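ABC transporter substrate-binding protein (Bradyrhizobium japonicum, PDB 4I1D) probably delivers a small solute to an ABC transporter in the periplasm, binding d-malate in its pocket and possibly polyamines. Local coordinates at residues 82-87 with 248-253. Residues are numbered along the deposited sequence; the frame is centred on the assembly and turned at random.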
loop_
_atom_site.group_PDB
_atom_site.type_symbol
_atom_site.label_atom_id
_atom_site.label_comp_id
_atom_site.label_asym_id
_atom_site.label_seq_id
_atom_site.Cartn_x
_atom_site.Cartn_y
_atom_site.Cartn_z
ATOM N N SER A 82 12.913 51.008 14.881
ATOM C CA SER A 82 12.777 52.348 15.440
ATOM C C SER A 82 11.678 52.341 16.500
ATOM O O SER A 82 11.514 53.301 17.252
ATOM C CB SER A 82 12.453 53.371 14.351
ATOM O OG SER A 82 11.062 53.402 14.081
ATOM N N LYS A 83 10.929 51.246 16.554
ATOM C CA LYS A 83 9.854 51.093 17.527
ATOM C C LYS A 83 10.235 50.104 18.628
ATOM O O LYS A 83 9.465 49.869 19.562
ATOM C CB LYS A 83 8.560 50.657 16.832
ATOM C CG LYS A 83 8.032 51.684 15.835
ATOM C CD LYS A 83 6.662 51.304 15.290
ATOM C CE LYS A 83 6.104 52.411 14.396
ATOM N NZ LYS A 83 4.684 52.177 13.982
ATOM N N ILE A 84 11.433 49.538 18.515
ATOM C CA ILE A 84 11.912 48.549 19.473
ATOM C C ILE A 84 13.291 48.933 20.008
ATOM O O ILE A 84 14.278 48.239 19.767
ATOM C CB ILE A 84 11.953 47.149 18.834
ATOM C CG1 ILE A 84 10.708 46.938 17.963
ATOM C CG2 ILE A 84 12.062 46.079 19.907
ATOM C CD1 ILE A 84 10.722 45.659 17.147
ATOM N N PRO A 85 13.354 50.046 20.752
ATOM C CA PRO A 85 14.616 50.629 21.221
ATOM C C PRO A 85 15.564 49.586 21.819
ATOM O O PRO A 85 16.752 49.566 21.485
ATOM C CB PRO A 85 14.160 51.613 22.297
ATOM C CG PRO A 85 12.782 51.981 21.903
ATOM C CD PRO A 85 12.183 50.759 21.293
ATOM N N ASN A 86 15.042 48.723 22.685
ATOM C CA ASN A 86 15.864 47.706 23.322
ATOM C C ASN A 86 16.523 46.767 22.312
ATOM O O ASN A 86 17.661 46.332 22.499
ATOM C CB ASN A 86 15.052 46.921 24.356
ATOM C CG ASN A 86 14.710 47.754 25.577
ATOM O OD1 ASN A 86 15.451 48.665 25.947
ATOM N ND2 ASN A 86 13.584 47.448 26.208
ATOM N N ALA A 87 15.815 46.465 21.231
ATOM C CA ALA A 87 16.360 45.575 20.220
ATOM C C ALA A 87 17.353 46.323 19.342
ATOM O O ALA A 87 18.379 45.779 18.944
ATOM C CB ALA A 87 15.245 44.980 19.381
ATOM N N PHE A 248 5.446 44.464 23.003
ATOM C CA PHE A 248 5.896 43.360 23.840
ATOM C C PHE A 248 7.328 42.952 23.506
ATOM O O PHE A 248 8.123 42.643 24.391
ATOM C CB PHE A 248 4.977 42.148 23.695
ATOM C CG PHE A 248 5.594 40.877 24.188
ATOM C CD1 PHE A 248 6.108 39.948 23.295
ATOM C CD2 PHE A 248 5.694 40.625 25.546
ATOM C CE1 PHE A 248 6.686 38.776 23.748
ATOM C CE2 PHE A 248 6.276 39.457 26.003
ATOM C CZ PHE A 248 6.776 38.531 25.102
ATOM N N LEU A 249 7.649 42.943 22.223
ATOM C CA LEU A 249 8.980 42.552 21.782
ATOM C C LEU A 249 10.015 43.433 22.456
ATOM O O LEU A 249 11.084 42.976 22.848
ATOM C CB LEU A 249 9.105 42.687 20.266
ATOM C CG LEU A 249 9.446 41.390 19.544
ATOM C CD1 LEU A 249 8.400 40.335 19.859
ATOM C CD2 LEU A 249 9.554 41.624 18.046
ATOM N N ASN A 250 9.688 44.708 22.596
ATOM C CA ASN A 250 10.614 45.631 23.208
ATOM C C ASN A 250 10.833 45.338 24.696
ATOM O O ASN A 250 11.967 45.380 25.180
ATOM C CB ASN A 250 10.164 47.070 22.985
ATOM C CG ASN A 250 11.150 48.059 23.525
ATOM O OD1 ASN A 250 12.287 48.127 23.055
ATOM N ND2 ASN A 250 10.735 48.831 24.523
ATOM N N GLU A 251 9.753 45.035 25.415
ATOM C CA GLU A 251 9.873 44.605 26.808
ATOM C C GLU A 251 10.552 43.233 26.961
ATOM O O GLU A 251 11.199 42.964 27.971
ATOM C CB GLU A 251 8.508 44.591 27.506
ATOM C CG GLU A 251 7.987 45.972 27.896
ATOM C CD GLU A 251 9.007 46.778 28.694
ATOM O OE1 GLU A 251 9.361 46.352 29.818
ATOM O OE2 GLU A 251 9.464 47.831 28.189
ATOM N N ALA A 252 10.399 42.366 25.964
ATOM C CA ALA A 252 10.906 41.006 26.074
ATOM C C ALA A 252 12.429 40.965 26.029
ATOM O O ALA A 252 13.041 40.058 26.593
ATOM C CB ALA A 252 10.320 40.119 24.975
ATOM N N VAL A 253 13.040 41.933 25.351
ATOM C CA VAL A 253 14.499 41.981 25.294
ATOM C C VAL A 253 15.055 43.095 26.173
ATOM O O VAL A 253 16.189 43.534 26.003
ATOM C CB VAL A 253 15.045 42.107 23.851
ATOM C CG1 VAL A 253 14.534 40.962 22.983
ATOM C CG2 VAL A 253 14.708 43.468 23.241
#
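Asn86 and Asn250 join the start of the short helix 85-88 to the last turn of helix 242-252 through a pair of hydrogen bonds, at the periphery of the solute-binding fold and away from the malate pocket. In Asn250 the first torsion, with CG anti to the backbone N (chi1 -176°), carries the amide across to the start of helix 85-88, and OD1 accepts the backbone N-H of Asn86, N to OD1 2.8 Å, nearly in line with the side-chain C=O. Asn86 answers with its own amide: ND2 gives an almost straight bond (177°) to Asn250 O at 2.8 Å, with ND2 above the plane of that carbonyl while the oxygen stays in the plane of the Asn86 amide. The two side-chain amides are nearly parallel, 12° apart. Pro85 flanks the bonded oxygen, its CD 3.2 Å from Asn250 OD1.

Apolar groups fill in beside the polar pair. Ile84, the N-cap residue, lays CG2 against the Asn250 backbone, 3.6 Å from CA, and its CD1 reaches Leu249 CD2; the side chain of Leu249 also packs on Leu233 and Ile235 of strand 219-235. Farther along, Val253 CG2 rests 3.6 Å from Asn86 CB and also meets Ala87 CB.

An alanine in place of Asn250 would probably leave the backbone N-H of Asn86 without its acceptor and open a gap beside Pro85. In the first turn of a helix the amide N-H lacks an intrahelical carbonyl four residues back; here a side chain from a helix far along the sequence supplies that acceptor, and the reciprocal amide occupies a carbonyl near the other helix's C-terminal end.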